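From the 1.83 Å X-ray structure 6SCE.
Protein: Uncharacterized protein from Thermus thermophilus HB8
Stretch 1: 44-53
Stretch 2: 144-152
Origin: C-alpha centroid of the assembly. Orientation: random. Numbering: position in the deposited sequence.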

# COMPACT_ATOMS: atom_id res chain seq x y z
N GLU A 44 12.49 7.57 9.43
CA GLU A 44 12.98 8.80 10.06
C GLU A 44 12.15 10.02 9.73
O GLU A 44 12.01 10.92 10.57
CB GLU A 44 14.45 9.07 9.62
N GLU A 45 11.65 10.09 8.51
CA GLU A 45 10.79 11.20 8.13
C GLU A 45 9.49 11.26 8.97
O GLU A 45 9.09 12.32 9.42
CB GLU A 45 10.51 11.19 6.62
CG GLU A 45 11.78 11.60 5.88
CD GLU A 45 11.66 11.55 4.38
OE1 GLU A 45 10.92 10.70 3.87
OE2 GLU A 45 12.36 12.36 3.71
N TYR A 46 8.84 10.12 9.14
CA TYR A 46 7.68 10.08 10.03
C TYR A 46 8.07 10.42 11.47
O TYR A 46 7.34 11.09 12.18
CB TYR A 46 6.97 8.76 9.94
CG TYR A 46 6.06 8.65 8.76
CD1 TYR A 46 5.03 9.54 8.56
CD2 TYR A 46 6.19 7.60 7.86
CE1 TYR A 46 4.16 9.43 7.49
CE2 TYR A 46 5.33 7.48 6.78
CZ TYR A 46 4.32 8.39 6.60
OH TYR A 46 3.45 8.25 5.51
N GLY A 47 9.25 9.99 11.89
CA GLY A 47 9.76 10.35 13.20
C GLY A 47 9.84 11.86 13.35
O GLY A 47 9.46 12.42 14.39
N LYS A 48 10.36 12.52 12.33
CA LYS A 48 10.46 13.97 12.31
C LYS A 48 9.10 14.67 12.29
O LYS A 48 8.91 15.69 12.95
CB LYS A 48 11.33 14.43 11.13
CG LYS A 48 12.82 14.15 11.34
CD LYS A 48 13.58 14.30 10.03
CE LYS A 48 15.09 14.28 10.28
NZ LYS A 48 15.83 14.42 9.00
N LYS A 49 8.15 14.12 11.55
CA LYS A 49 6.81 14.67 11.52
C LYS A 49 6.12 14.55 12.88
O LYS A 49 5.38 15.46 13.29
CB LYS A 49 5.98 13.99 10.43
CG LYS A 49 6.48 14.29 9.01
CD LYS A 49 5.65 13.55 7.96
CE LYS A 49 6.09 13.89 6.54
NZ LYS A 49 5.42 13.01 5.54
N ARG A 50 6.38 13.43 13.58
CA ARG A 50 5.85 13.25 14.88
C ARG A 50 6.44 14.27 15.86
O ARG A 50 5.70 14.81 16.69
CB ARG A 50 6.08 11.81 15.39
CG ARG A 50 5.46 11.56 16.75
CD ARG A 50 5.63 10.12 17.18
NE ARG A 50 4.87 9.22 16.31
CZ ARG A 50 4.89 7.89 16.38
NH1 ARG A 50 5.66 7.27 17.27
NH2 ARG A 50 4.18 7.19 15.53
N GLN A 51 7.74 14.54 15.78
CA GLN A 51 8.35 15.57 16.63
C GLN A 51 7.79 16.94 16.31
O GLN A 51 7.60 17.74 17.21
CB GLN A 51 9.89 15.54 16.59
CG GLN A 51 10.45 14.27 17.22
CD GLN A 51 9.89 13.98 18.61
OE1 GLN A 51 9.84 14.87 19.47
NE2 GLN A 51 9.42 12.74 18.84
N ALA A 52 7.49 17.20 15.04
CA ALA A 52 6.85 18.46 14.65
C ALA A 52 5.44 18.58 15.26
O ALA A 52 5.02 19.65 15.70
CB ALA A 52 6.82 18.59 13.15
N PHE A 53 4.73 17.47 15.32
CA PHE A 53 3.43 17.44 15.93
C PHE A 53 3.54 17.75 17.43
O PHE A 53 2.78 18.56 17.98
CB PHE A 53 2.79 16.07 15.69
CG PHE A 53 1.49 15.85 16.40
CD1 PHE A 53 0.46 16.76 16.33
CD2 PHE A 53 1.29 14.67 17.12
CE1 PHE A 53 -0.74 16.54 16.98
CE2 PHE A 53 0.07 14.42 17.72
CZ PHE A 53 -0.95 15.36 17.67
N ALA A 144 2.06 22.56 6.58
CA ALA A 144 3.44 22.97 6.41
C ALA A 144 4.24 22.73 7.67
O ALA A 144 5.40 22.26 7.62
CB ALA A 144 3.54 24.43 5.97
N ARG A 145 3.68 23.03 8.83
CA ARG A 145 4.47 22.85 10.04
C ARG A 145 4.58 21.35 10.43
O ARG A 145 5.55 20.95 11.04
CB ARG A 145 4.01 23.76 11.19
CG ARG A 145 2.64 23.46 11.75
CD ARG A 145 2.31 24.32 12.98
NE ARG A 145 3.32 24.17 14.00
CZ ARG A 145 3.58 25.03 14.96
NH1 ARG A 145 2.82 26.13 15.12
NH2 ARG A 145 4.57 24.75 15.80
N LEU A 146 3.59 20.53 10.07
CA LEU A 146 3.59 19.09 10.37
C LEU A 146 4.35 18.24 9.37
O LEU A 146 4.91 17.22 9.75
CB LEU A 146 2.15 18.55 10.45
CG LEU A 146 1.29 19.06 11.63
CD1 LEU A 146 -0.11 18.48 11.59
CD2 LEU A 146 1.98 18.70 12.93
N TYR A 147 4.37 18.65 8.10
CA TYR A 147 4.97 17.85 7.01
C TYR A 147 6.20 18.52 6.40
O TYR A 147 7.23 17.88 6.21
CB TYR A 147 3.99 17.65 5.88
CG TYR A 147 2.77 16.77 6.15
CD1 TYR A 147 2.58 16.12 7.37
CD2 TYR A 147 1.81 16.58 5.15
CE1 TYR A 147 1.46 15.31 7.58
CE2 TYR A 147 0.70 15.77 5.35
CZ TYR A 147 0.53 15.13 6.56
OH TYR A 147 -0.58 14.31 6.75
N LEU A 148 6.06 19.79 6.02
CA LEU A 148 7.11 20.40 5.21
C LEU A 148 8.30 20.86 6.05
O LEU A 148 9.45 20.53 5.76
CB LEU A 148 6.54 21.54 4.39
CG LEU A 148 5.39 21.15 3.48
CD1 LEU A 148 4.98 22.35 2.66
CD2 LEU A 148 5.72 19.96 2.59
N GLU A 149 8.02 21.58 7.12
CA GLU A 149 9.08 22.04 8.00
C GLU A 149 9.97 20.89 8.49
O GLU A 149 11.20 20.97 8.37
CB GLU A 149 8.50 22.87 9.16
CG GLU A 149 9.55 23.46 10.09
CD GLU A 149 10.19 22.42 11.02
OE1 GLU A 149 9.48 21.51 11.53
OE2 GLU A 149 11.42 22.53 11.27
N PRO A 150 9.38 19.82 9.06
CA PRO A 150 10.30 18.77 9.52
C PRO A 150 11.09 18.06 8.42
O PRO A 150 12.09 17.44 8.72
CB PRO A 150 9.37 17.76 10.22
CG PRO A 150 8.03 18.04 9.68
CD PRO A 150 8.00 19.53 9.46
N LEU A 151 10.62 18.09 7.18
CA LEU A 151 11.35 17.49 6.07
C LEU A 151 12.38 18.47 5.45
O LEU A 151 13.02 18.14 4.47
CB LEU A 151 10.38 17.04 4.97
CG LEU A 151 9.48 15.83 5.23
CD1 LEU A 151 8.41 15.72 4.14
CD2 LEU A 151 10.27 14.55 5.31
N GLY A 152 12.49 19.68 6.00
CA GLY A 152 13.42 20.68 5.51
C GLY A 152 13.00 21.30 4.18
O GLY A 152 13.85 21.76 3.41
O HOH W 1 5.33 22.20 14.61

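Helix 44-53 packs against the end of a second helix and the turn that follows it, the two axes running nearly antiparallel (162°) and approaching to 8.1 Å. No direct hydrogen bond crosses the contact, which rests mainly on van der Waals packing. The small side chain of Ala52 points toward the other stretch where the backbones run close, Ala52 CA 5.4 Å from Leu146 CA: its CB lies 3.4 Å from Arg145 O and 3.7 Å from Pro150 CG. Pro150 also points across, its CB 3.5 Å from Lys48 O, a carbonyl already engaged within its helix by Ala52 N. Apolar contacts extend the packing at both ends, with Phe53 CB 3.9 Å from Leu146 CD2 and the aliphatic Glu45 CG 3.4 Å from Leu151 CD2. Lys49, fully extended beyond an m chi1, buries the most surface of any residue here. Its CG sits 3.4 Å from Leu146 O, which the contact buries without a polar partner, and its CE 3.8 Å from Leu151 CD1. The chain ends in a cation-pi interaction, NZ of Lys49 standing over the ring face of Tyr147, 4.8 Å from the centroid; NZ is also hydrogen-bonded elsewhere in the structure. One water bridges the stretches, donating to Ala52 O (2.8 Å from the water O) and accepting from Arg145 NE (2.9 Å from the same O).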